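Long-range contacts in peptidoglycan glycosyltransferase (Eggerthella lenta, PDB 4MNR), which belongs to the penicillin-binding proteins and carries a domain of the beta-lactamase clan together with a smaller domain of the penicillin-binding-protein dimerisation family: residues Arg51-Gly56 and Tyr151-Phe156; Ala284-Lys289 and Pro309-Pro314; Met338-Val343 and Thr360-Ala365. All blocks are in the same frame, centred on the assembly; numbering follows the deposited sequence.

Contact 1: Arg51-Gly56 and Tyr151-Phe156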
loop_
_atom_site.group_PDB
_atom_site.type_symbol
_atom_site.label_atom_id
_atom_site.label_comp_id
_atom_site.label_asym_id
_atom_site.label_seq_id
_atom_site.Cartn_x
_atom_site.Cartn_y
_atom_site.Cartn_z
ATOM N N ARG A 51 -14.314 10.208 -26.384
ATOM C CA ARG A 51 -13.750 10.308 -25.042
ATOM C C ARG A 51 -12.422 11.062 -25.082
ATOM O O ARG A 51 -11.572 10.785 -25.923
ATOM C CB ARG A 51 -13.541 8.905 -24.472
ATOM C CG ARG A 51 -13.475 8.829 -22.970
ATOM C CD ARG A 51 -14.779 9.283 -22.329
ATOM N NE ARG A 51 -14.816 8.972 -20.901
ATOM C CZ ARG A 51 -15.621 9.581 -20.035
ATOM N NH1 ARG A 51 -16.439 10.537 -20.459
ATOM N NH2 ARG A 51 -15.601 9.242 -18.746
ATOM N N GLU A 52 -12.259 12.031 -24.190
ATOM C CA GLU A 52 -11.005 12.764 -24.071
ATOM C C GLU A 52 -10.386 12.528 -22.698
ATOM O O GLU A 52 -11.105 12.469 -21.698
ATOM C CB GLU A 52 -11.235 14.262 -24.243
ATOM C CG GLU A 52 -11.513 14.714 -25.652
ATOM C CD GLU A 52 -11.447 16.227 -25.782
ATOM O OE1 GLU A 52 -11.365 16.906 -24.733
ATOM O OE2 GLU A 52 -11.472 16.732 -26.928
ATOM N N TYR A 53 -9.055 12.413 -22.661
ATOM C CA TYR A 53 -8.301 12.258 -21.402
ATOM C C TYR A 53 -7.294 13.401 -21.268
ATOM O O TYR A 53 -6.139 13.282 -21.685
ATOM C CB TYR A 53 -7.610 10.890 -21.361
ATOM C CG TYR A 53 -8.599 9.745 -21.372
ATOM C CD1 TYR A 53 -9.126 9.257 -20.190
ATOM C CD2 TYR A 53 -9.028 9.177 -22.565
ATOM C CE1 TYR A 53 -10.054 8.231 -20.187
ATOM C CE2 TYR A 53 -9.949 8.141 -22.573
ATOM C CZ TYR A 53 -10.454 7.671 -21.376
ATOM O OH TYR A 53 -11.379 6.649 -21.366
ATOM N N PRO A 54 -7.739 14.536 -20.706
ATOM C CA PRO A 54 -6.954 15.765 -20.874
ATOM C C PRO A 54 -5.871 16.005 -19.825
ATOM O O PRO A 54 -5.237 17.062 -19.854
ATOM C CB PRO A 54 -8.019 16.860 -20.776
ATOM C CG PRO A 54 -9.048 16.292 -19.862
ATOM C CD PRO A 54 -9.051 14.791 -20.082
ATOM N N ALA A 55 -5.656 15.062 -18.917
ATOM C CA ALA A 55 -4.706 15.291 -17.831
ATOM C C ALA A 55 -3.401 14.502 -17.950
ATOM O O ALA A 55 -2.744 14.239 -16.941
ATOM C CB ALA A 55 -5.369 15.019 -16.468
ATOM N N GLY A 56 -3.028 14.125 -19.169
ATOM C CA GLY A 56 -1.735 13.495 -19.388
ATOM C C GLY A 56 -1.648 12.173 -18.661
ATOM O O GLY A 56 -2.527 11.334 -18.810
ATOM N N TYR A 151 1.785 5.878 -18.315
ATOM C CA TYR A 151 1.490 6.278 -19.679
ATOM C C TYR A 151 0.460 7.391 -19.660
ATOM O O TYR A 151 -0.233 7.601 -18.656
ATOM C CB TYR A 151 0.936 5.089 -20.481
ATOM C CG TYR A 151 -0.352 4.506 -19.911
ATOM C CD1 TYR A 151 -0.331 3.676 -18.805
ATOM C CD2 TYR A 151 -1.579 4.780 -20.498
ATOM C CE1 TYR A 151 -1.487 3.143 -18.282
ATOM C CE2 TYR A 151 -2.751 4.254 -19.980
ATOM C CZ TYR A 151 -2.698 3.435 -18.878
ATOM O OH TYR A 151 -3.857 2.905 -18.364
ATOM N N ASN A 152 0.363 8.122 -20.763
ATOM C CA ASN A 152 -0.715 9.097 -20.902
ATOM C C ASN A 152 -2.020 8.364 -21.144
ATOM O O ASN A 152 -2.110 7.558 -22.078
ATOM C CB ASN A 152 -0.444 10.025 -22.081
ATOM C CG ASN A 152 0.751 10.905 -21.857
ATOM O OD1 ASN A 152 1.048 11.293 -20.725
ATOM N ND2 ASN A 152 1.453 11.226 -22.935
ATOM N N ALA A 153 -3.023 8.662 -20.326
ATOM C CA ALA A 153 -4.334 8.020 -20.421
ATOM C C ALA A 153 -4.909 8.081 -21.824
ATOM O O ALA A 153 -5.531 7.119 -22.277
ATOM C CB ALA A 153 -5.316 8.631 -19.410
ATOM N N ALA A 154 -4.682 9.196 -22.518
ATOM C CA ALA A 154 -5.211 9.381 -23.863
ATOM C C ALA A 154 -4.670 8.333 -24.828
ATOM O O ALA A 154 -5.337 7.972 -25.799
ATOM C CB ALA A 154 -4.900 10.788 -24.380
ATOM N N ASP A 155 -3.466 7.841 -24.548
ATOM C CA ASP A 155 -2.781 6.930 -25.461
ATOM C C ASP A 155 -2.954 5.458 -25.117
ATOM O O ASP A 155 -2.111 4.641 -25.482
ATOM C CB ASP A 155 -1.293 7.258 -25.491
ATOM C CG ASP A 155 -1.020 8.664 -25.961
ATOM O OD1 ASP A 155 -1.696 9.114 -26.911
ATOM O OD2 ASP A 155 -0.135 9.323 -25.376
ATOM N N PHE A 156 -4.040 5.115 -24.430
ATOM C CA PHE A 156 -4.266 3.736 -23.992
ATOM C C PHE A 156 -4.224 2.709 -25.126
ATOM O O PHE A 156 -3.710 1.605 -24.945
ATOM C CB PHE A 156 -5.592 3.617 -23.226
ATOM C CG PHE A 156 -6.802 3.902 -24.068
ATOM C CD1 PHE A 156 -7.274 5.201 -24.210
ATOM C CD2 PHE A 156 -7.471 2.878 -24.717
ATOM C CE1 PHE A 156 -8.388 5.471 -24.991
ATOM C CE2 PHE A 156 -8.583 3.141 -25.502
ATOM C CZ PHE A 156 -9.045 4.439 -25.638
HETATM O O HOH W 1 -3.989 11.705 -21.217
#
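Tyr-53 and Gly-56, in the turn after edge strand 49-52 of the six-stranded mixed sheet, meet Asn-152, Ala-153, Ala-154 and Phe-156, on the approach to helix 156-165. The contact brings the dimerisation-family region against the transpeptidase-family region. Ala-153 N donates to Gly-56 O at 3.1 Å, with an N-H...O angle of 157°, from above the carbonyl plane. The same oxygen accepts a hydrogen bond from a water, 2.8 Å from Gly-56 O. This water also donates to Tyr-53 O at 2.7 Å and accepts from Ala-154 N at 2.9 Å. It therefore ties the two segments together through main-chain atoms alone. Gly-56 has phi 63°, a backbone angle that suits glycine.

The side-chain part centres on Tyr-53. Its CB lies 3.6 Å from Ala-154 N and 3.8 Å from Ala-153 CB, and Ala-154 CB is close by. Ala-153 O sits over one face of the tyrosine ring. Tyr-53 CE2 touches Phe-156 CE1 at 3.9 Å, with the ring planes at 72°. Ala-153 O lies in plane at the edge of the phenylalanine ring and also accepts a backbone hydrogen bond from Phe-156 N. Tyr-53 OH bonds to Glu-76 and Ser-66 N. The tyrosine is thus held by apolar contact at CB and CE2 and by polar bonds at its hydroxyl, while the direct and water-mediated bonds between the segments use backbone groups.

Contact 2: Ala284-Lys289 and Pro309-Pro314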
loop_
_atom_site.group_PDB
_atom_site.type_symbol
_atom_site.label_atom_id
_atom_site.label_comp_id
_atom_site.label_asym_id
_atom_site.label_seq_id
_atom_site.Cartn_x
_atom_site.Cartn_y
_atom_site.Cartn_z
ATOM N N ALA A 284 -2.031 -21.443 9.792
ATOM C CA ALA A 284 -1.298 -21.725 11.019
ATOM C C ALA A 284 -0.760 -23.151 10.982
ATOM O O ALA A 284 0.329 -23.419 11.484
ATOM C CB ALA A 284 -2.184 -21.515 12.237
ATOM N N GLU A 285 -1.523 -24.057 10.367
ATOM C CA GLU A 285 -1.107 -25.449 10.227
ATOM C C GLU A 285 0.209 -25.594 9.463
ATOM O O GLU A 285 1.098 -26.330 9.889
ATOM C CB GLU A 285 -2.201 -26.279 9.549
ATOM C CG GLU A 285 -3.354 -26.676 10.464
ATOM C CD GLU A 285 -4.417 -27.497 9.745
ATOM O OE1 GLU A 285 -4.303 -27.681 8.513
ATOM O OE2 GLU A 285 -5.368 -27.961 10.414
ATOM N N ASP A 286 0.336 -24.889 8.340
ATOM C CA ASP A 286 1.584 -24.908 7.577
ATOM C C ASP A 286 2.755 -24.248 8.313
ATOM O O ASP A 286 3.876 -24.744 8.268
ATOM C CB ASP A 286 1.397 -24.293 6.180
ATOM C CG ASP A 286 0.791 -25.274 5.184
ATOM O OD1 ASP A 286 0.987 -26.497 5.356
ATOM O OD2 ASP A 286 0.129 -24.829 4.222
ATOM N N LEU A 287 2.511 -23.125 8.983
ATOM C CA LEU A 287 3.592 -22.463 9.702
ATOM C C LEU A 287 4.074 -23.261 10.899
ATOM O O LEU A 287 5.245 -23.177 11.280
ATOM C CB LEU A 287 3.167 -21.070 10.162
ATOM C CG LEU A 287 3.155 -20.010 9.072
ATOM C CD1 LEU A 287 2.896 -18.622 9.663
ATOM C CD2 LEU A 287 4.480 -20.050 8.339
ATOM N N GLN A 288 3.160 -23.995 11.517
ATOM C CA GLN A 288 3.502 -24.860 12.645
ATOM C C GLN A 288 4.541 -25.893 12.244
ATOM O O GLN A 288 5.399 -26.269 13.042
ATOM C CB GLN A 288 2.250 -25.552 13.189
ATOM C CG GLN A 288 1.606 -24.784 14.323
ATOM C CD GLN A 288 0.169 -25.196 14.572
ATOM O OE1 GLN A 288 -0.644 -24.392 15.029
ATOM N NE2 GLN A 288 -0.152 -26.451 14.272
ATOM N N LYS A 289 4.470 -26.329 10.993
ATOM C CA LYS A 289 5.360 -27.366 10.486
ATOM C C LYS A 289 6.787 -26.890 10.225
ATOM O O LYS A 289 7.711 -27.704 10.152
ATOM C CB LYS A 289 4.789 -27.963 9.202
ATOM C CG LYS A 289 3.491 -28.721 9.410
ATOM C CD LYS A 289 2.901 -29.167 8.082
ATOM C CE LYS A 289 1.651 -30.007 8.292
ATOM N NZ LYS A 289 1.171 -30.597 7.015
ATOM N N PRO A 309 4.587 -30.064 -4.303
ATOM C CA PRO A 309 3.235 -30.607 -4.476
ATOM C C PRO A 309 2.593 -30.910 -3.128
ATOM O O PRO A 309 3.273 -31.325 -2.192
ATOM C CB PRO A 309 3.478 -31.910 -5.261
ATOM C CG PRO A 309 4.765 -31.678 -5.965
ATOM C CD PRO A 309 5.594 -30.895 -4.995
ATOM N N GLY A 310 1.293 -30.673 -3.022
ATOM C CA GLY A 310 0.580 -30.981 -1.800
ATOM C C GLY A 310 0.465 -29.851 -0.794
ATOM O O GLY A 310 -0.237 -29.997 0.205
ATOM N N ARG A 311 1.137 -28.724 -1.028
ATOM C CA ARG A 311 1.024 -27.620 -0.080
ATOM C C ARG A 311 -0.365 -26.985 -0.164
ATOM O O ARG A 311 -0.838 -26.641 -1.247
ATOM C CB ARG A 311 2.115 -26.575 -0.288
ATOM C CG ARG A 311 1.963 -25.397 0.677
ATOM C CD ARG A 311 3.094 -24.428 0.591
ATOM N NE ARG A 311 2.806 -23.239 1.378
ATOM C CZ ARG A 311 3.438 -22.902 2.495
ATOM N NH1 ARG A 311 4.426 -23.662 2.964
ATOM N NH2 ARG A 311 3.095 -21.784 3.129
ATOM N N GLU A 312 -1.017 -26.851 0.988
ATOM C CA GLU A 312 -2.416 -26.425 1.043
ATOM C C GLU A 312 -2.605 -24.916 1.029
ATOM O O GLU A 312 -3.589 -24.418 0.485
ATOM C CB GLU A 312 -3.088 -26.998 2.294
ATOM C CG GLU A 312 -2.951 -28.505 2.442
ATOM C CD GLU A 312 -3.559 -29.024 3.735
ATOM O OE1 GLU A 312 -3.760 -28.216 4.669
ATOM O OE2 GLU A 312 -3.837 -30.241 3.817
ATOM N N SER A 313 -1.670 -24.186 1.619
ATOM C CA SER A 313 -1.862 -22.747 1.794
ATOM C C SER A 313 -0.791 -21.938 1.051
ATOM O O SER A 313 0.246 -22.479 0.680
ATOM C CB SER A 313 -1.891 -22.409 3.290
ATOM O OG SER A 313 -0.595 -22.441 3.860
ATOM N N PRO A 314 -1.051 -20.643 0.798
ATOM C CA PRO A 314 -0.049 -19.863 0.066
ATOM C C PRO A 314 1.153 -19.527 0.935
ATOM O O PRO A 314 1.100 -19.720 2.148
ATOM C CB PRO A 314 -0.802 -18.569 -0.283
ATOM C CG PRO A 314 -1.834 -18.446 0.763
ATOM C CD PRO A 314 -2.267 -19.853 1.067
HETATM O O HOH W 2 0.280 -28.157 3.343
HETATM O O HOH W 3 -3.070 -25.607 5.238
#
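Asp-286 and Ser-313 make the shortest bond of the contact. Ser-313 OG donates to Asp-286 OD2 at 2.5 Å, and OD2 receives it on its anti lone pair, the one turned away from OD1. Ser-313 N adds a weak bond to the same OD2. The serine hydroxyl also accepts a hydrogen bond from Ser-283 N, so it both gives and receives. Its OG lies between the backbone N and the carbonyl carbon (chi1 76°), which turns it to the aspartate.

The other carboxylate oxygen is served by water. One water lies 2.7 Å from Asp-286 OD1 and donates to it. The same water accepts from Glu-312 N at 3.0 Å, so it satisfies that loop amide. A second water donates to Glu-312 OE1 at 2.8 Å and makes a weak bond to Asp-286 OD2.

Helix 284-289 belongs to the transpeptidase-family domain. Leu-287 packs on helices 242-263 and 291-298, while Asp-286 points to the irregular loop that leads from helix 291-298 to helix 321-332. Within this loop, the Arg-311 side chain runs extended, and its guanidinium bonds to carbonyls further along the chain. Arg-311 NE donates to Ser-313 O at 2.8 Å. Arg-311 NH2 donates to Pro-314 O at 3.0 Å, with that oxygen in the guanidinium plane, and also forms a salt bridge with Glu-293.

Asp-286 OD2 sits over the centre of one guanidinium face, 4.1 Å above the plane. No N-H points at it, so the attraction there is of charge alone and would probably favour the ionised aspartate. Glu-285 OE1 and Glu-312 OE1 are 3.9 Å apart, two like charges on exposed side chains, with their carboxylate planes 46° apart.

Contact 3: Met338-Val343 and Thr360-Ala365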
loop_
_atom_site.group_PDB
_atom_site.type_symbol
_atom_site.label_atom_id
_atom_site.label_comp_id
_atom_site.label_asym_id
_atom_site.label_seq_id
_atom_site.Cartn_x
_atom_site.Cartn_y
_atom_site.Cartn_z
HETATM N N MSE A 338 -10.261 1.947 8.380
HETATM C CA MSE A 338 -11.441 2.383 7.632
HETATM C C MSE A 338 -11.443 1.734 6.248
HETATM O O MSE A 338 -10.379 1.458 5.687
HETATM C CB MSE A 338 -11.439 3.908 7.483
HETATM C CG MSE A 338 -11.410 4.679 8.805
HETATM SE SE MSE A 338 -12.954 4.334 9.937
HETATM C CE MSE A 338 -14.251 5.378 8.926
ATOM N N GLN A 339 -12.633 1.490 5.702
ATOM C CA GLN A 339 -12.752 0.926 4.355
ATOM C C GLN A 339 -12.130 1.892 3.335
ATOM O O GLN A 339 -12.535 3.047 3.256
ATOM C CB GLN A 339 -14.234 0.703 4.038
ATOM C CG GLN A 339 -14.522 0.427 2.591
ATOM C CD GLN A 339 -13.943 -0.903 2.139
ATOM O OE1 GLN A 339 -14.074 -1.912 2.829
ATOM N NE2 GLN A 339 -13.290 -0.905 0.986
ATOM N N PRO A 340 -11.133 1.429 2.559
ATOM C CA PRO A 340 -10.549 2.332 1.553
ATOM C C PRO A 340 -11.583 2.686 0.490
ATOM O O PRO A 340 -12.342 1.814 0.077
ATOM C CB PRO A 340 -9.428 1.496 0.934
ATOM C CG PRO A 340 -9.763 0.066 1.286
ATOM C CD PRO A 340 -10.430 0.135 2.622
ATOM N N TYR A 341 -11.625 3.943 0.067
ATOM C CA TYR A 341 -12.515 4.308 -1.026
ATOM C C TYR A 341 -11.919 5.372 -1.935
ATOM O O TYR A 341 -11.057 6.151 -1.515
ATOM C CB TYR A 341 -13.894 4.733 -0.518
ATOM C CG TYR A 341 -13.966 6.046 0.226
ATOM C CD1 TYR A 341 -13.591 6.130 1.558
ATOM C CD2 TYR A 341 -14.450 7.193 -0.394
ATOM C CE1 TYR A 341 -13.669 7.308 2.256
ATOM C CE2 TYR A 341 -14.545 8.386 0.300
ATOM C CZ TYR A 341 -14.150 8.437 1.624
ATOM O OH TYR A 341 -14.243 9.614 2.324
ATOM N N LEU A 342 -12.409 5.390 -3.170
ATOM C CA LEU A 342 -11.836 6.184 -4.238
ATOM C C LEU A 342 -12.855 7.157 -4.833
ATOM O O LEU A 342 -12.481 8.131 -5.475
ATOM C CB LEU A 342 -11.347 5.216 -5.319
ATOM C CG LEU A 342 -10.253 5.560 -6.312
ATOM C CD1 LEU A 342 -9.146 6.363 -5.663
ATOM C CD2 LEU A 342 -9.711 4.246 -6.883
ATOM N N VAL A 343 -14.149 6.882 -4.645
ATOM C CA VAL A 343 -15.193 7.758 -5.192
ATOM C C VAL A 343 -15.881 8.538 -4.096
ATOM O O VAL A 343 -16.473 7.944 -3.196
ATOM C CB VAL A 343 -16.244 6.974 -6.019
ATOM C CG1 VAL A 343 -17.411 7.899 -6.447
ATOM C CG2 VAL A 343 -15.569 6.356 -7.223
ATOM N N THR A 360 -16.595 4.485 6.627
ATOM C CA THR A 360 -17.133 3.376 7.409
ATOM C C THR A 360 -15.991 2.486 7.878
ATOM O O THR A 360 -15.046 2.240 7.121
ATOM C CB THR A 360 -18.055 2.513 6.527
ATOM O OG1 THR A 360 -19.140 3.314 6.028
ATOM C CG2 THR A 360 -18.611 1.340 7.311
ATOM N N LYS A 361 -16.070 2.015 9.124
ATOM C CA LYS A 361 -15.099 1.042 9.635
ATOM C C LYS A 361 -15.089 -0.252 8.828
ATOM O O LYS A 361 -16.139 -0.807 8.503
ATOM C CB LYS A 361 -15.408 0.718 11.106
ATOM C CG LYS A 361 -14.549 -0.402 11.698
ATOM C CD LYS A 361 -14.618 -0.418 13.220
ATOM C CE LYS A 361 -15.984 -0.838 13.727
ATOM N NZ LYS A 361 -16.010 -0.806 15.216
ATOM N N LEU A 362 -13.892 -0.732 8.511
ATOM C CA LEU A 362 -13.740 -2.052 7.923
ATOM C C LEU A 362 -13.454 -3.061 9.023
ATOM O O LEU A 362 -14.180 -4.050 9.170
ATOM C CB LEU A 362 -12.629 -2.054 6.882
ATOM C CG LEU A 362 -12.312 -3.429 6.290
ATOM C CD1 LEU A 362 -13.537 -4.131 5.698
ATOM C CD2 LEU A 362 -11.236 -3.259 5.243
HETATM N N MSE A 363 -12.400 -2.826 9.796
HETATM C CA MSE A 363 -12.086 -3.723 10.908
HETATM C C MSE A 363 -11.253 -3.050 12.000
HETATM O O MSE A 363 -10.562 -2.063 11.754
HETATM C CB MSE A 363 -11.402 -5.007 10.400
HETATM C CG MSE A 363 -10.088 -4.769 9.717
HETATM SE SE MSE A 363 -9.383 -6.433 8.966
HETATM C CE MSE A 363 -10.508 -6.571 7.392
ATOM N N GLN A 364 -11.344 -3.581 13.213
ATOM C CA GLN A 364 -10.475 -3.149 14.305
ATOM C C GLN A 364 -9.266 -4.079 14.358
ATOM O O GLN A 364 -9.400 -5.233 14.771
ATOM C CB GLN A 364 -11.225 -3.224 15.640
ATOM C CG GLN A 364 -10.398 -2.757 16.831
ATOM C CD GLN A 364 -10.700 -1.322 17.235
ATOM O OE1 GLN A 364 -11.842 -0.870 17.139
ATOM N NE2 GLN A 364 -9.675 -0.597 17.689
ATOM N N ALA A 365 -8.094 -3.601 13.937
ATOM C CA ALA A 365 -6.901 -4.452 13.923
ATOM C C ALA A 365 -6.352 -4.715 15.321
ATOM O O ALA A 365 -6.125 -5.863 15.698
ATOM C CB ALA A 365 -5.802 -3.864 13.020
HETATM O O HOH W 4 -14.423 4.390 4.498
#
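Gln-339 N donates to Thr-360 O at 2.9 Å. The bond is almost straight: the N-H...O angle is 175° and the C=O...N angle 171°. A water accepts from Thr-360 N at 3.0 Å, and this water also lies 2.6 Å from Gln-339 O. Thr-360 OG1 is hydrogen-bonded to Ser-358 O.

The bond sits at one end of a two-stranded antiparallel sheet, strands 336-338 and 361-364. Met-338 and Lys-361 form a non-hydrogen-bonded pair, and their side chains diverge. Further along, Leu-362 and Met-363 both face Ile-337, a classic beta bulge.

Met-338, modelled as selenomethionine, curls over the facing backbone. Its chain bends at chi2 and again at chi3 (-74°), which brings CE to 3.4 Å from Thr-360 N. Met-338 SE lies 3.9 Å from Lys-361 CA.

Gln-339 and Leu-362 also touch. Gln-339 OE1 lies 3.7 Å from Leu-362 CD1, and Leu-362 CB packs against the Gln-339 backbone. Gln-339 NE2 donates to Pro-340 O at 3.0 Å, on a lone pair, which holds the amide beside its own chain. NE2 also makes a weak hydrogen bond to Asp-271 O. Pro-340 and Leu-362 both rest on Met-326 of helix 321-332.

In the fold
The three contacts follow one another along the chain and do not touch. Contacts 1 and 2 lie on opposite sides of the chain's centre, with their centres 45 Å apart and nearest atoms about 28 Å apart. Contact 3 is closer to the middle. Its centre is 30 Å from each of the others, and its nearest atoms are about 12 Å from contact 1 and 16 Å from contact 2. Residues 338-343 lead into strand 343-347, which belongs to the same mixed sheet as strand 49-52 of contact 1. Helix 321-332 links contacts 2 and 3: it follows loop 309-314 of contact 2 and packs against Pro-340 and Leu-362 of contact 3.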